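Local coordinates for alkylhydroperoxidase AhpD core: uncharacterized peroxidase-related protein (Ralstonia eutropha, PDB 2PRR) that is an uncharacterised peroxidase-related protein of the carboxymuconolactone decarboxylase family, probably an oxidoreductase akin to the alkylhydroperoxidase AhpD, at residues R25-E30 with D50-F55. Sequence-based numbering, arbitrary orientation.
Sequences RQRILE and DEFRAF
Arg27 brings its CD obliquely to the CE1–CZ end of the Phe52 ring, 3.8 Å from Phe52 CE1 and equally near Phe52 CZ. The two side chains run past each other in opposite directions, each starting from its own helix, and the guanidinium plane is turned 74° from the ring. Arg27 extends with CG trans to its backbone N (chi1 178°) and then bends at chi3 (-80°), which turns the guanidinium alongside the end of the ring. Ile28 meets the same end of the ring more loosely, Ile28 CG1 standing 4.4 Å from Phe52 CZ. No direct hydrogen bond joins the segments; a water takes a weak 3.3 Å bond from Arg27 NH2 and donates to Arg53 O, an indirect polar link beside the apolar contact. In this all-helical, probably AhpD-like chain, the contact ties helix 22-35 to the start of helix 49-63, with 9.7 Å between the CA atoms of Arg27 and Arg53. Phe42 of the intervening helix 40-45 touches Arg27, Ile28 and Phe52, and Phe56 meets the Phe52 ring. Two salt bridges also run between the helices, Arg27 NH1 to Asp60 and Arg53 NE to Asp23. On its own helix Arg53 pairs with Asp50, whose OD1 lies in the guanidinium plane 2.9 Å from Arg53 NH1.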
ATOM      1  N   ARG D  25      25.912 -31.180 -15.228  1.00 48.20           N
ATOM      2  CA  ARG D  25      26.596 -31.999 -14.223  1.00 48.94           C
ATOM      3  C   ARG D  25      27.960 -31.416 -13.835  1.00 48.11           C
ATOM      4  O   ARG D  25      28.336 -31.451 -12.660  1.00 48.66           O
ATOM      5  CB  ARG D  25      26.819 -33.422 -14.714  1.00 48.93           C
ATOM      6  CG  ARG D  25      25.581 -34.286 -14.895  1.00 52.30           C
ATOM      7  CD  ARG D  25      25.933 -35.778 -15.131  1.00 54.38           C
ATOM      8  NE  ARG D  25      26.642 -36.355 -13.973  1.00 63.06           N
ATOM      9  CZ  ARG D  25      27.971 -36.409 -13.797  1.00 66.39           C
ATOM     10  NH1 ARG D  25      28.834 -35.949 -14.711  1.00 68.36           N
ATOM     11  NH2 ARG D  25      28.450 -36.935 -12.674  1.00 66.40           N
ATOM     12  N   GLN D  26      28.693 -30.884 -14.817  1.00 48.57           N
ATOM     13  CA  GLN D  26      30.036 -30.324 -14.576  1.00 48.79           C
ATOM     14  C   GLN D  26      29.981 -29.005 -13.781  1.00 47.71           C
ATOM     15  O   GLN D  26      30.850 -28.738 -12.951  1.00 47.92           O
ATOM     16  CB  GLN D  26      30.812 -30.162 -15.910  1.00 50.11           C
ATOM     17  CG  GLN D  26      32.246 -29.595 -15.787  1.00 49.20           C
ATOM     18  N   ARG D  27      28.966 -28.182 -14.031  1.00 47.46           N
ATOM     19  CA  ARG D  27      28.816 -26.931 -13.289  1.00 46.05           C
ATOM     20  C   ARG D  27      28.490 -27.252 -11.827  1.00 46.00           C
ATOM     21  O   ARG D  27      29.034 -26.623 -10.914  1.00 47.35           O
ATOM     22  CB  ARG D  27      27.732 -26.056 -13.898  1.00 46.14           C
ATOM     23  CG  ARG D  27      27.505 -24.758 -13.138  1.00 43.77           C
ATOM     24  CD  ARG D  27      26.280 -24.053 -13.646  1.00 48.91           C
ATOM     25  NE  ARG D  27      26.522 -23.311 -14.872  1.00 49.34           N
ATOM     26  CZ  ARG D  27      27.005 -22.072 -14.917  1.00 45.13           C
ATOM     27  NH1 ARG D  27      27.360 -21.422 -13.807  1.00 44.31           N
ATOM     28  NH2 ARG D  27      27.144 -21.483 -16.096  1.00 44.38           N
ATOM     29  N   ILE D  28      27.609 -28.231 -11.620  1.00 45.41           N
ATOM     30  CA  ILE D  28      27.242 -28.692 -10.276  1.00 45.41           C
ATOM     31  C   ILE D  28      28.456 -29.289  -9.547  1.00 46.27           C
ATOM     32  O   ILE D  28      28.662 -29.039  -8.357  1.00 47.85           O
ATOM     33  CB  ILE D  28      26.091 -29.725 -10.323  1.00 44.92           C
ATOM     34  CG1 ILE D  28      24.804 -29.059 -10.828  1.00 47.34           C
ATOM     35  CG2 ILE D  28      25.852 -30.349  -8.948  1.00 44.19           C
ATOM     36  CD1 ILE D  28      23.660 -30.033 -11.053  1.00 47.58           C
ATOM     37  N   LEU D  29      29.260 -30.083 -10.241  1.00 47.20           N
ATOM     38  CA  LEU D  29      30.450 -30.665  -9.604  1.00 46.56           C
ATOM     39  C   LEU D  29      31.511 -29.622  -9.254  1.00 45.84           C
ATOM     40  O   LEU D  29      32.179 -29.732  -8.220  1.00 45.39           O
ATOM     41  CB  LEU D  29      31.020 -31.764 -10.488  1.00 48.73           C
ATOM     42  CG  LEU D  29      30.213 -33.056 -10.385  1.00 50.16           C
ATOM     43  CD1 LEU D  29      30.474 -33.945 -11.579  1.00 55.01           C
ATOM     44  CD2 LEU D  29      30.524 -33.801  -9.071  1.00 54.09           C
ATOM     45  N   GLU D  30      31.652 -28.617 -10.117  1.00 46.63           N
ATOM     46  CA  GLU D  30      32.616 -27.530  -9.916  1.00 48.05           C
ATOM     47  C   GLU D  30      32.261 -26.719  -8.658  1.00 49.07           C
ATOM     48  O   GLU D  30      33.152 -26.334  -7.892  1.00 47.94           O
ATOM     49  CB  GLU D  30      32.682 -26.633 -11.166  1.00 48.47           C
ATOM     50  CG  GLU D  30      33.800 -25.570 -11.161  1.00 51.10           C
ATOM     51  N   ASP D  50      17.315 -26.161 -19.878  1.00 37.67           N
ATOM     52  CA  ASP D  50      17.486 -24.963 -20.690  1.00 39.43           C
ATOM     53  C   ASP D  50      17.384 -23.666 -19.903  1.00 38.03           C
ATOM     54  O   ASP D  50      18.040 -22.688 -20.245  1.00 39.15           O
ATOM     55  CB  ASP D  50      16.478 -24.937 -21.850  1.00 42.04           C
ATOM     56  CG  ASP D  50      16.824 -25.945 -22.957  1.00 48.94           C
ATOM     57  OD1 ASP D  50      17.984 -26.439 -23.006  1.00 48.76           O
ATOM     58  OD2 ASP D  50      15.925 -26.224 -23.785  1.00 55.37           O
ATOM     59  N   GLU D  51      16.570 -23.656 -18.856  1.00 36.97           N
ATOM     60  CA  GLU D  51      16.398 -22.459 -18.018  1.00 35.17           C
ATOM     61  C   GLU D  51      17.602 -22.386 -17.071  1.00 32.45           C
ATOM     62  O   GLU D  51      18.161 -21.332 -16.801  1.00 32.67           O
ATOM     63  CB  GLU D  51      15.062 -22.538 -17.287  1.00 32.03           C
ATOM     64  CG  GLU D  51      13.914 -22.806 -18.236  1.00 31.95           C
ATOM     65  CD  GLU D  51      12.577 -22.961 -17.554  1.00 38.09           C
ATOM     66  OE1 GLU D  51      12.389 -22.392 -16.459  1.00 31.19           O
ATOM     67  OE2 GLU D  51      11.717 -23.669 -18.127  1.00 32.54           O
ATOM     68  N   PHE D  52      18.003 -23.535 -16.575  1.00 32.44           N
ATOM     69  CA  PHE D  52      19.213 -23.657 -15.780  1.00 33.24           C
ATOM     70  C   PHE D  52      20.403 -23.022 -16.515  1.00 33.82           C
ATOM     71  O   PHE D  52      21.140 -22.220 -15.946  1.00 33.26           O
ATOM     72  CB  PHE D  52      19.483 -25.157 -15.555  1.00 32.38           C
ATOM     73  CG  PHE D  52      20.733 -25.453 -14.814  1.00 29.76           C
ATOM     74  CD1 PHE D  52      21.958 -25.433 -15.460  1.00 31.00           C
ATOM     75  CD2 PHE D  52      20.693 -25.810 -13.487  1.00 27.59           C
ATOM     76  CE1 PHE D  52      23.103 -25.712 -14.794  1.00 26.94           C
ATOM     77  CE2 PHE D  52      21.855 -26.095 -12.819  1.00 37.72           C
ATOM     78  CZ  PHE D  52      23.068 -26.046 -13.485  1.00 32.76           C
ATOM     79  N   ARG D  53      20.593 -23.375 -17.780  1.00 34.79           N
ATOM     80  CA  ARG D  53      21.745 -22.847 -18.524  1.00 36.27           C
ATOM     81  C   ARG D  53      21.653 -21.337 -18.684  1.00 34.39           C
ATOM     82  O   ARG D  53      22.647 -20.617 -18.524  1.00 33.67           O
ATOM     83  CB  ARG D  53      21.894 -23.529 -19.895  1.00 35.50           C
ATOM     84  CG  ARG D  53      22.261 -25.016 -19.825  1.00 38.83           C
ATOM     85  CD  ARG D  53      22.462 -25.632 -21.203  1.00 40.89           C
ATOM     86  NE  ARG D  53      22.559 -27.105 -21.162  1.00 46.75           N
ATOM     87  CZ  ARG D  53      21.590 -27.954 -21.515  1.00 44.88           C
ATOM     88  NH1 ARG D  53      20.387 -27.531 -21.914  1.00 39.94           N
ATOM     89  NH2 ARG D  53      21.821 -29.255 -21.431  1.00 37.00           N
ATOM     90  N   ALA D  54      20.454 -20.859 -18.994  1.00 34.05           N
ATOM     91  CA  ALA D  54      20.239 -19.436 -19.211  1.00 33.58           C
ATOM     92  C   ALA D  54      20.327 -18.627 -17.904  1.00 33.87           C
ATOM     93  O   ALA D  54      20.747 -17.461 -17.904  1.00 35.42           O
ATOM     94  CB  ALA D  54      18.894 -19.217 -19.906  1.00 35.26           C
ATOM     95  N   PHE D  55      19.915 -19.237 -16.800  1.00 32.95           N
ATOM     96  CA  PHE D  55      19.958 -18.598 -15.485  1.00 32.60           C
ATOM     97  C   PHE D  55      21.406 -18.392 -15.075  1.00 31.87           C
ATOM     98  O   PHE D  55      21.832 -17.272 -14.785  1.00 32.20           O
ATOM     99  CB  PHE D  55      19.239 -19.497 -14.454  1.00 33.04           C
ATOM    100  CG  PHE D  55      19.118 -18.905 -13.061  1.00 34.50           C
ATOM    101  CD1 PHE D  55      20.114 -19.087 -12.120  1.00 29.64           C
ATOM    102  CD2 PHE D  55      17.977 -18.199 -12.690  1.00 33.03           C
ATOM    103  CE1 PHE D  55      19.999 -18.560 -10.861  1.00 30.71           C
ATOM    104  CE2 PHE D  55      17.849 -17.679 -11.432  1.00 29.74           C
ATOM    105  CZ  PHE D  55      18.853 -17.855 -10.512  1.00 30.91           C
TER
HETATM  106  O   HOH W   1      24.889 -21.814 -18.451  1.00 31.47           O